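Local atomic coordinates of putative nucleotide sugar epimerase/ dehydratase (Bordetella bronchiseptica, PDB entry 2Q1S), a protein that binds NADH in a Rossmann fold and probably acts as a nucleotide-sugar epimerase or dehydratase in the biosynthesis of the lipopolysaccharide O-antigen. Residues Glu216-Ala220 / Trp231-Thr237; Ala228-Arg232 / Met365-Asp369; Tyr240-Lys244 / Leu358-Glu362. All coordinates share one frame; numbering follows the deposited sequence.

Contact 1. Residues Glu216-Ala220 / Trp231-Thr237. With NAI (1,4-dihydronicotinamide adenine dinucleotide), chain B.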
loop_
_atom_site.group_PDB
_atom_site.type_symbol
_atom_site.label_atom_id
_atom_site.label_comp_id
_atom_site.label_asym_id
_atom_site.label_seq_id
_atom_site.Cartn_x
_atom_site.Cartn_y
_atom_site.Cartn_z
ATOM N N GLU A 216 27.029 1.653 9.216
ATOM C CA GLU A 216 26.372 2.555 8.259
ATOM C C GLU A 216 27.442 3.292 7.507
ATOM O O GLU A 216 28.171 4.108 8.094
ATOM C CB GLU A 216 25.436 3.566 8.948
ATOM C CG GLU A 216 24.740 4.436 7.903
ATOM C CD GLU A 216 23.608 5.292 8.410
ATOM O OE1 GLU A 216 23.502 5.559 9.625
ATOM O OE2 GLU A 216 22.800 5.722 7.555
ATOM N N ILE A 217 27.554 2.973 6.208
ATOM C CA ILE A 217 28.627 3.493 5.358
ATOM C C ILE A 217 28.049 4.544 4.415
ATOM O O ILE A 217 27.208 4.221 3.574
ATOM C CB ILE A 217 29.262 2.347 4.526
ATOM C CG1 ILE A 217 29.861 1.276 5.447
ATOM C CG2 ILE A 217 30.298 2.921 3.497
ATOM C CD1 ILE A 217 30.211 -0.098 4.770
ATOM N N LEU A 218 28.534 5.782 4.518
ATOM C CA LEU A 218 28.122 6.815 3.557
ATOM C C LEU A 218 28.404 6.320 2.143
ATOM O O LEU A 218 29.473 5.772 1.890
ATOM C CB LEU A 218 28.862 8.137 3.815
ATOM C CG LEU A 218 28.641 8.780 5.198
ATOM C CD1 LEU A 218 29.537 10.005 5.356
ATOM C CD2 LEU A 218 27.187 9.187 5.454
ATOM N N GLY A 219 27.417 6.459 1.236
ATOM C CA GLY A 219 27.651 6.069 -0.170
ATOM C C GLY A 219 27.446 4.574 -0.422
ATOM O O GLY A 219 27.661 4.114 -1.539
ATOM N N ALA A 220 27.050 3.806 0.589
ATOM C CA ALA A 220 26.848 2.370 0.389
ATOM C C ALA A 220 25.875 2.076 -0.765
ATOM O O ALA A 220 24.814 2.694 -0.872
ATOM C CB ALA A 220 26.394 1.696 1.673
ATOM N N TRP A 231 25.155 11.143 1.599
ATOM C CA TRP A 231 24.841 11.732 2.896
ATOM C C TRP A 231 23.566 11.113 3.434
ATOM O O TRP A 231 22.501 11.729 3.438
ATOM C CB TRP A 231 24.723 13.262 2.738
ATOM C CG TRP A 231 25.903 13.844 1.980
ATOM C CD1 TRP A 231 25.905 14.407 0.727
ATOM C CD2 TRP A 231 27.270 13.822 2.409
ATOM N NE1 TRP A 231 27.202 14.782 0.373
ATOM C CE2 TRP A 231 28.054 14.443 1.393
ATOM C CE3 TRP A 231 27.906 13.383 3.579
ATOM C CZ2 TRP A 231 29.442 14.597 1.510
ATOM C CZ3 TRP A 231 29.281 13.533 3.695
ATOM C CH2 TRP A 231 30.035 14.142 2.664
ATOM N N ARG A 232 23.701 9.887 3.921
ATOM C CA ARG A 232 22.550 9.035 4.248
ATOM C C ARG A 232 21.698 9.540 5.389
ATOM O O ARG A 232 20.466 9.443 5.338
ATOM C CB ARG A 232 23.014 7.632 4.622
ATOM C CG ARG A 232 23.545 6.814 3.477
ATOM C CD ARG A 232 24.132 5.524 4.042
ATOM N NE ARG A 232 23.230 4.671 4.841
ATOM C CZ ARG A 232 22.800 3.475 4.449
ATOM N NH1 ARG A 232 23.112 3.046 3.216
ATOM N NH2 ARG A 232 22.117 2.687 5.279
ATOM N N ASN A 233 22.368 10.015 6.438
ATOM C CA ASN A 233 21.700 10.405 7.675
ATOM C C ASN A 233 22.621 11.365 8.427
ATOM O O ASN A 233 23.827 11.401 8.167
ATOM C CB ASN A 233 21.445 9.152 8.515
ATOM C CG ASN A 233 20.170 8.431 8.111
ATOM O OD1 ASN A 233 19.077 9.011 8.165
ATOM N ND2 ASN A 233 20.285 7.158 7.752
ATOM N N VAL A 234 22.043 12.118 9.358
ATOM C CA VAL A 234 22.750 13.207 10.022
ATOM C C VAL A 234 23.963 12.709 10.820
ATOM O O VAL A 234 25.033 13.304 10.745
ATOM C CB VAL A 234 21.811 14.096 10.870
ATOM C CG1 VAL A 234 21.110 13.286 11.984
ATOM C CG2 VAL A 234 22.531 15.349 11.398
ATOM N N THR A 235 23.791 11.620 11.573
ATOM C CA THR A 235 24.918 11.144 12.398
ATOM C C THR A 235 26.193 10.759 11.617
ATOM O O THR A 235 27.261 11.315 11.895
ATOM C CB THR A 235 24.476 10.043 13.386
ATOM O OG1 THR A 235 23.352 10.522 14.140
ATOM C CG2 THR A 235 25.601 9.647 14.345
ATOM N N PRO A 236 26.102 9.811 10.655
ATOM C CA PRO A 236 27.309 9.487 9.894
ATOM C C PRO A 236 27.862 10.662 9.059
ATOM O O PRO A 236 29.082 10.751 8.838
ATOM C CB PRO A 236 26.883 8.299 9.029
ATOM C CG PRO A 236 25.402 8.462 8.887
ATOM C CD PRO A 236 24.979 8.956 10.246
ATOM N N THR A 237 26.963 11.559 8.640
ATOM C CA THR A 237 27.401 12.774 7.943
ATOM C C THR A 237 28.244 13.639 8.858
ATOM O O THR A 237 29.349 14.044 8.483
ATOM C CB THR A 237 26.207 13.569 7.401
ATOM O OG1 THR A 237 25.599 12.816 6.358
ATOM C CG2 THR A 237 26.661 14.888 6.797
HETATM P PA NAI B . 19.870 -0.119 4.548
HETATM O O1A NAI B . 19.570 0.556 3.258
HETATM O O2A NAI B . 21.333 -0.164 5.046
HETATM O O5B NAI B . 19.299 -1.553 4.593
HETATM C C5B NAI B . 18.308 -2.070 3.699
HETATM C C4B NAI B . 18.843 -3.269 2.934
HETATM O O4B NAI B . 17.839 -3.719 2.032
HETATM C C3B NAI B . 20.089 -2.889 2.091
HETATM O O3B NAI B . 21.159 -3.811 2.362
HETATM C C2B NAI B . 19.602 -3.086 0.662
HETATM O O2B NAI B . 20.587 -3.521 -0.325
HETATM C C1B NAI B . 18.527 -4.161 0.841
HETATM N N9A NAI B . 17.584 -4.270 -0.258
HETATM C C8A NAI B . 17.038 -3.248 -0.987
HETATM N N7A NAI B . 16.183 -3.756 -1.876
HETATM C C5A NAI B . 16.135 -5.112 -1.743
HETATM C C6A NAI B . 15.442 -6.242 -2.376
HETATM N N6A NAI B . 14.567 -6.091 -3.378
HETATM N N1A NAI B . 15.682 -7.516 -1.934
HETATM C C2A NAI B . 16.573 -7.692 -0.921
HETATM N N3A NAI B . 17.252 -6.733 -0.270
HETATM C C4A NAI B . 17.072 -5.413 -0.631
HETATM O O3 NAI B . 19.000 0.700 5.611
HETATM P PN NAI B . 18.751 0.403 7.190
HETATM O O1N NAI B . 18.781 1.652 7.918
HETATM O O2N NAI B . 19.610 -0.788 7.533
HETATM O O5D NAI B . 17.217 -0.170 7.146
HETATM C C5D NAI B . 16.877 -1.485 7.615
HETATM C C4D NAI B . 15.368 -1.499 7.867
HETATM O O4D NAI B . 15.077 -0.622 8.929
HETATM C C3D NAI B . 14.565 -0.936 6.693
HETATM O O3D NAI B . 13.400 -1.758 6.543
HETATM C C2D NAI B . 14.226 0.461 7.114
HETATM O O2D NAI B . 13.014 0.932 6.465
HETATM C C1D NAI B . 14.023 0.304 8.596
HETATM N N1N NAI B . 14.194 1.523 9.343
HETATM C C2N NAI B . 15.425 2.092 9.558
HETATM C C3N NAI B . 15.556 3.256 10.309
HETATM C C7N NAI B . 16.913 3.912 10.546
HETATM O O7N NAI B . 16.955 4.920 11.231
HETATM N N7N NAI B . 17.997 3.306 9.998
HETATM C C4N NAI B . 14.414 3.843 10.918
HETATM C C5N NAI B . 13.158 3.204 10.706
HETATM C C6N NAI B . 13.091 2.035 9.949
HETATM O O HOH W 1 20.330 3.761 7.194
HETATM O O HOH W 2 23.829 4.667 0.799
#

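Contact 2. Residues Ala228-Arg232 / Met365-Asp369. With NAI (1,4-dihydronicotinamide adenine dinucleotide), chain B.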
loop_
_atom_site.group_PDB
_atom_site.type_symbol
_atom_site.label_atom_id
_atom_site.label_comp_id
_atom_site.label_asym_id
_atom_site.label_seq_id
_atom_site.Cartn_x
_atom_site.Cartn_y
_atom_site.Cartn_z
ATOM N N ALA A 228 21.561 12.118 -1.075
ATOM C CA ALA A 228 21.326 11.322 0.112
ATOM C C ALA A 228 21.845 9.890 0.016
ATOM O O ALA A 228 21.972 9.235 1.044
ATOM C CB ALA A 228 19.871 11.314 0.456
ATOM N N THR A 229 22.176 9.437 -1.195
ATOM C CA THR A 229 22.866 8.162 -1.378
ATOM C C THR A 229 24.216 8.227 -0.649
ATOM O O THR A 229 24.644 7.272 0.009
ATOM C CB THR A 229 23.108 7.850 -2.874
ATOM O OG1 THR A 229 21.879 7.448 -3.499
ATOM C CG2 THR A 229 24.147 6.720 -3.062
ATOM N N VAL A 230 24.867 9.379 -0.763
ATOM C CA VAL A 230 26.127 9.607 -0.030
ATOM C C VAL A 230 25.832 10.005 1.428
ATOM O O VAL A 230 26.158 9.263 2.349
ATOM C CB VAL A 230 27.016 10.628 -0.735
ATOM C CG1 VAL A 230 28.262 10.878 0.120
ATOM C CG2 VAL A 230 27.440 10.080 -2.103
ATOM N N TRP A 231 25.155 11.143 1.599
ATOM C CA TRP A 231 24.841 11.732 2.896
ATOM C C TRP A 231 23.566 11.113 3.434
ATOM O O TRP A 231 22.501 11.729 3.438
ATOM C CB TRP A 231 24.723 13.262 2.738
ATOM C CG TRP A 231 25.903 13.844 1.980
ATOM C CD1 TRP A 231 25.905 14.407 0.727
ATOM C CD2 TRP A 231 27.270 13.822 2.409
ATOM N NE1 TRP A 231 27.202 14.782 0.373
ATOM C CE2 TRP A 231 28.054 14.443 1.393
ATOM C CE3 TRP A 231 27.906 13.383 3.579
ATOM C CZ2 TRP A 231 29.442 14.597 1.510
ATOM C CZ3 TRP A 231 29.281 13.533 3.695
ATOM C CH2 TRP A 231 30.035 14.142 2.664
ATOM N N ARG A 232 23.701 9.887 3.921
ATOM C CA ARG A 232 22.550 9.035 4.248
ATOM C C ARG A 232 21.698 9.540 5.389
ATOM O O ARG A 232 20.466 9.443 5.338
ATOM C CB ARG A 232 23.014 7.632 4.622
ATOM C CG ARG A 232 23.545 6.814 3.477
ATOM C CD ARG A 232 24.132 5.524 4.042
ATOM N NE ARG A 232 23.230 4.671 4.841
ATOM C CZ ARG A 232 22.800 3.475 4.449
ATOM N NH1 ARG A 232 23.112 3.046 3.216
ATOM N NH2 ARG A 232 22.117 2.687 5.279
ATOM N N MET A 365 32.338 6.182 -0.929
ATOM C CA MET A 365 31.744 7.495 -1.236
ATOM C C MET A 365 32.150 8.019 -2.599
ATOM O O MET A 365 31.331 8.593 -3.309
ATOM C CB MET A 365 32.139 8.532 -0.186
ATOM C CG MET A 365 31.565 8.257 1.205
ATOM S SD MET A 365 32.384 9.298 2.455
ATOM C CE MET A 365 31.591 10.889 2.197
ATOM N N ARG A 366 33.415 7.822 -2.960
ATOM C CA ARG A 366 33.953 8.380 -4.204
ATOM C C ARG A 366 33.356 7.756 -5.462
ATOM O O ARG A 366 33.457 8.322 -6.551
ATOM C CB ARG A 366 35.475 8.266 -4.211
ATOM C CG ARG A 366 36.169 9.406 -3.470
ATOM N N LYS A 367 32.691 6.609 -5.319
ATOM C CA LYS A 367 32.129 5.989 -6.506
ATOM C C LYS A 367 31.010 6.869 -7.073
ATOM O O LYS A 367 30.663 6.754 -8.245
ATOM C CB LYS A 367 31.677 4.551 -6.241
ATOM C CG LYS A 367 30.378 4.432 -5.545
ATOM C CD LYS A 367 29.916 2.978 -5.470
ATOM C CE LYS A 367 29.656 2.572 -4.051
ATOM N NZ LYS A 367 29.013 1.224 -3.987
ATOM N N HIS A 368 30.459 7.741 -6.222
ATOM C CA HIS A 368 29.364 8.633 -6.588
ATOM C C HIS A 368 29.781 10.064 -6.947
ATOM O O HIS A 368 28.918 10.913 -7.156
ATOM C CB HIS A 368 28.320 8.686 -5.468
ATOM C CG HIS A 368 27.871 7.338 -4.994
ATOM N ND1 HIS A 368 27.105 6.488 -5.767
ATOM C CD2 HIS A 368 28.048 6.708 -3.808
ATOM C CE1 HIS A 368 26.845 5.386 -5.080
ATOM N NE2 HIS A 368 27.428 5.487 -3.896
ATOM N N ASP A 369 31.085 10.332 -7.061
ATOM C CA ASP A 369 31.557 11.693 -7.347
ATOM C C ASP A 369 30.895 12.319 -8.585
ATOM O O ASP A 369 30.402 13.452 -8.526
ATOM C CB ASP A 369 33.075 11.709 -7.511
ATOM C CG ASP A 369 33.825 11.781 -6.190
ATOM O OD1 ASP A 369 33.212 11.987 -5.118
ATOM O OD2 ASP A 369 35.072 11.646 -6.246
HETATM P PA NAI B . 19.870 -0.119 4.548
HETATM O O1A NAI B . 19.570 0.556 3.258
HETATM O O2A NAI B . 21.333 -0.164 5.046
HETATM O O5B NAI B . 19.299 -1.553 4.593
HETATM C C5B NAI B . 18.308 -2.070 3.699
HETATM C C4B NAI B . 18.843 -3.269 2.934
HETATM O O4B NAI B . 17.839 -3.719 2.032
HETATM C C3B NAI B . 20.089 -2.889 2.091
HETATM O O3B NAI B . 21.159 -3.811 2.362
HETATM C C2B NAI B . 19.602 -3.086 0.662
HETATM O O2B NAI B . 20.587 -3.521 -0.325
HETATM C C1B NAI B . 18.527 -4.161 0.841
HETATM N N9A NAI B . 17.584 -4.270 -0.258
HETATM C C8A NAI B . 17.038 -3.248 -0.987
HETATM N N7A NAI B . 16.183 -3.756 -1.876
HETATM C C5A NAI B . 16.135 -5.112 -1.743
HETATM C C6A NAI B . 15.442 -6.242 -2.376
HETATM N N6A NAI B . 14.567 -6.091 -3.378
HETATM N N1A NAI B . 15.682 -7.516 -1.934
HETATM C C2A NAI B . 16.573 -7.692 -0.921
HETATM N N3A NAI B . 17.252 -6.733 -0.270
HETATM C C4A NAI B . 17.072 -5.413 -0.631
HETATM O O3 NAI B . 19.000 0.700 5.611
HETATM P PN NAI B . 18.751 0.403 7.190
HETATM O O1N NAI B . 18.781 1.652 7.918
HETATM O O2N NAI B . 19.610 -0.788 7.533
HETATM O O5D NAI B . 17.217 -0.170 7.146
HETATM C C5D NAI B . 16.877 -1.485 7.615
HETATM C C4D NAI B . 15.368 -1.499 7.867
HETATM O O4D NAI B . 15.077 -0.622 8.929
HETATM C C3D NAI B . 14.565 -0.936 6.693
HETATM O O3D NAI B . 13.400 -1.758 6.543
HETATM C C2D NAI B . 14.226 0.461 7.114
HETATM O O2D NAI B . 13.014 0.932 6.465
HETATM C C1D NAI B . 14.023 0.304 8.596
HETATM N N1N NAI B . 14.194 1.523 9.343
HETATM C C2N NAI B . 15.425 2.092 9.558
HETATM C C3N NAI B . 15.556 3.256 10.309
HETATM C C7N NAI B . 16.913 3.912 10.546
HETATM O O7N NAI B . 16.955 4.920 11.231
HETATM N N7N NAI B . 17.997 3.306 9.998
HETATM C C4N NAI B . 14.414 3.843 10.918
HETATM C C5N NAI B . 13.158 3.204 10.706
HETATM C C6N NAI B . 13.091 2.035 9.949
#

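Contact 3. Residues Tyr240-Lys244 / Leu358-Glu362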
loop_
_atom_site.group_PDB
_atom_site.type_symbol
_atom_site.label_atom_id
_atom_site.label_comp_id
_atom_site.label_asym_id
_atom_site.label_seq_id
_atom_site.Cartn_x
_atom_site.Cartn_y
_atom_site.Cartn_z
ATOM N N TYR A 240 31.623 11.936 9.829
ATOM C CA TYR A 240 32.568 12.022 8.718
ATOM C C TYR A 240 33.189 13.423 8.631
ATOM O O TYR A 240 34.428 13.559 8.613
ATOM C CB TYR A 240 31.904 11.637 7.383
ATOM C CG TYR A 240 32.841 11.793 6.207
ATOM C CD1 TYR A 240 33.815 10.828 5.927
ATOM C CD2 TYR A 240 32.791 12.938 5.404
ATOM C CE1 TYR A 240 34.710 10.998 4.863
ATOM C CE2 TYR A 240 33.647 13.100 4.331
ATOM C CZ TYR A 240 34.613 12.138 4.071
ATOM O OH TYR A 240 35.475 12.317 3.011
ATOM N N LYS A 241 32.338 14.455 8.604
ATOM C CA LYS A 241 32.800 15.841 8.423
ATOM C C LYS A 241 33.658 16.296 9.608
ATOM O O LYS A 241 34.657 17.012 9.426
ATOM C CB LYS A 241 31.620 16.790 8.184
ATOM C CG LYS A 241 31.002 16.638 6.796
ATOM C CD LYS A 241 29.743 17.460 6.593
ATOM C CE LYS A 241 29.546 17.714 5.086
ATOM N NZ LYS A 241 28.201 18.259 4.762
ATOM N N ALA A 242 33.270 15.883 10.816
ATOM C CA ALA A 242 34.037 16.189 12.031
ATOM C C ALA A 242 35.429 15.560 12.000
ATOM O O ALA A 242 36.430 16.227 12.316
ATOM C CB ALA A 242 33.288 15.737 13.254
ATOM N N LEU A 243 35.492 14.294 11.599
ATOM C CA LEU A 243 36.766 13.590 11.397
ATOM C C LEU A 243 37.668 14.230 10.336
ATOM O O LEU A 243 38.876 14.038 10.367
ATOM C CB LEU A 243 36.521 12.107 11.068
ATOM C CG LEU A 243 36.096 11.174 12.214
ATOM C CD1 LEU A 243 35.953 9.770 11.670
ATOM C CD2 LEU A 243 37.142 11.194 13.334
ATOM N N LYS A 244 37.070 14.970 9.404
ATOM C CA LYS A 244 37.793 15.655 8.348
ATOM C C LYS A 244 38.088 17.108 8.746
ATOM O O LYS A 244 38.629 17.882 7.948
ATOM C CB LYS A 244 37.023 15.646 7.016
ATOM C CG LYS A 244 36.706 14.278 6.409
ATOM C CD LYS A 244 37.922 13.410 6.138
ATOM C CE LYS A 244 38.744 13.891 4.940
ATOM N NZ LYS A 244 39.752 12.871 4.578
ATOM N N LEU A 358 37.909 4.647 7.849
ATOM C CA LEU A 358 37.706 5.872 7.074
ATOM C C LEU A 358 38.154 5.737 5.609
ATOM O O LEU A 358 37.452 6.180 4.713
ATOM C CB LEU A 358 38.402 7.073 7.745
ATOM C CG LEU A 358 37.987 8.479 7.268
ATOM C CD1 LEU A 358 36.513 8.750 7.508
ATOM C CD2 LEU A 358 38.840 9.582 7.911
ATOM N N ALA A 359 39.321 5.131 5.371
ATOM C CA ALA A 359 39.817 4.965 3.994
ATOM C C ALA A 359 38.832 4.163 3.124
ATOM O O ALA A 359 38.574 4.513 1.961
ATOM C CB ALA A 359 41.201 4.313 3.997
ATOM N N VAL A 360 38.291 3.093 3.703
ATOM C CA VAL A 360 37.367 2.205 3.019
ATOM C C VAL A 360 36.095 2.995 2.736
ATOM O O VAL A 360 35.519 2.905 1.640
ATOM C CB VAL A 360 37.100 0.931 3.873
ATOM C CG1 VAL A 360 35.801 0.259 3.495
ATOM C CG2 VAL A 360 38.247 -0.049 3.717
ATOM N N ILE A 361 35.658 3.777 3.719
ATOM C CA ILE A 361 34.435 4.570 3.549
ATOM C C ILE A 361 34.624 5.634 2.469
ATOM O O ILE A 361 33.734 5.835 1.631
ATOM C CB ILE A 361 33.966 5.209 4.875
ATOM C CG1 ILE A 361 33.596 4.113 5.886
ATOM C CG2 ILE A 361 32.766 6.132 4.642
ATOM C CD1 ILE A 361 33.384 4.611 7.307
ATOM N N GLU A 362 35.787 6.288 2.480
ATOM C CA GLU A 362 36.089 7.295 1.471
ATOM C C GLU A 362 36.056 6.745 0.047
ATOM O O GLU A 362 35.542 7.404 -0.858
ATOM C CB GLU A 362 37.401 8.025 1.799
ATOM C CG GLU A 362 37.084 9.241 2.644
ATOM C CD GLU A 362 38.276 9.877 3.293
ATOM O OE1 GLU A 362 39.352 9.228 3.416
ATOM O OE2 GLU A 362 38.113 11.049 3.702
#

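Contact 1. Residues Glu216-Ala220 / Trp231-Thr237
Glu216 and Arg232 form a buried salt bridge beside the pyrophosphate of NADH. Arg232 NE donates to Glu216 OE2 at 2.9 Å in a nearly straight bond (166°). The acceptor lies in the guanidinium plane and uses its anti lone pair. Asn233 ND2 donates to the syn lone pair of Glu216 OE2, also at 2.9 Å, with the oxygen in the plane of the amide. Two donors therefore grip one carboxylate oxygen. The other oxygen, Glu216 OE1, packs on Pro236 CG. Glu216 gets there with CG anti to the backbone N (chi1 -178°) and the rest of its chain extended.

The remaining guanidinium nitrogens are also occupied. Arg232 NH2 donates to phosphate oxygen O2A of NADH at 3.0 Å and to a water that lies close to Glu216 OE2 and cofactor O1N. Arg232 NH1 bonds to Ser68 O, and a second water links it to Ala220 O. Farther along, Leu218 supplies the apolar part: Leu218 CD2 meets Pro236 CB at 3.7 Å and CD1 meets Trp231 CZ3. In the type II turn from Ile217 to Ala220, Ala220 N bonds to Ile217 O. The chemistry implies a second-shell role for Glu216. The in-plane bond to NE helps to fix the rotation of the guanidinium that binds the phosphate, and the carboxylate probably balances the arginine's charge beside the diphosphate.

Contact 2. Residues Ala228-Arg232 / Met365-Asp369
Thr229 sets its methyl on the imidazole of His368. This CH-pi contact puts Thr229 CG2 3.7 Å from the centroid of the His368 ring, 18° off the ring normal. The methyl is displaced toward the rim and is nearest CE1 and NE2. Lys367 CG lies over the opposite face, which leaves the ring sandwiched between two aliphatic groups.

The other contacts are apolar. Val230 divides its two methyls between two partners. Val230 CG1, anti to the backbone N (chi1 177°), reaches Met365 CE at 3.9 Å, while Val230 CG2 packs on His368 CB at 3.7 Å. Met365 bends at its thioether (chi3 77°), and this brings Met365 CE to Trp231 CH2 at 3.6 Å. Val230 CG1 also lies over the centre of one face of the indole. Valine, methionine and tryptophan thus close into one cluster.

No hydrogen bond joins the two segments, and the polar ends turn to other partners. His368 NE2 bonds to Gly219 O, and Thr229 OG1 to Arg224 N. The cation-pi partner of Trp231 is Lys241.

In the fold, the contact sets the loop between strand 203-212 and helix 234-243 against the C-terminal end of helix 358-366. Tyr240 of helix 234-243 touches both Trp231 and Met365, and helix 369-374 begins just after His368.

Contact 3. Residues Tyr240-Lys244 / Leu358-Glu362
The end of helix 234-243 faces the first turn of helix 358-366, and the closest pair of CA atoms, those of Tyr240 and Leu358, are 8.2 Å apart. This is a helix-helix contact at the surface of the Rossmann-fold enzyme, bridged by side chains. One part of it is apolar and the other polar.

Leu358 carries the apolar part. Leu358 CD1 comes within 3.8 Å of Tyr240 CD1, and it meets the ring obliquely. Leu358 CD1 is also 4.3 Å from Leu243 CD1, a looser contact. Leu243 continues the packing outside the pair, where it touches Thr304 of helix 293-304 and Thr354 of helix 343-356. On the other helix, Ile361 touches Trp353 and Thr354 of helix 343-356.

The polar part gathers on one oxygen of Glu362. Tyr240 OH donates to Glu362 OE2 at 3.0 Å, on the anti lone pair. Lys244 NZ takes the syn lone pair of the same oxygen in a short salt bridge. The carboxylate stands steeply to the tyrosine ring, with the two planes 80° apart. Glu362 CG approaches the edge of that ring in its plane, 3.7 Å from Tyr240 CE1. The aliphatic chain of the acid thus packs beside the phenol that its carboxylate binds.

Lys244 has to fold back to reach this oxygen. It bends at chi2 (-58°) and chi3 (-73°), with CG passing over one face of the Tyr240 ring. The lysine is exposed, so solvent probably weakens the attraction between the charges. A charged lysine and a phenol O-H should both favour the ionised form of Glu362. The bend brings Lys244 NZ to 2.6 Å from Glu362 OE2.

In the fold
Contact 1 comes first along the chain. It closes the short loop after strand 203-212 by bringing 216-220 onto 231-237, where helix 234-243 starts. Contact 2 starts from 228-232, which overlaps the second segment of contact 1 at Trp231 and Arg232, and closes a far longer loop with 365-369. Contact 3 is nested inside that longer loop and joins the end of helix 234-243 to the start of helix 358-366. These two helices are thus tied together directly by contact 3, and the cofactor-binding loop is held to both. Leu218, Met365 and Tyr240 pack where the three contacts meet.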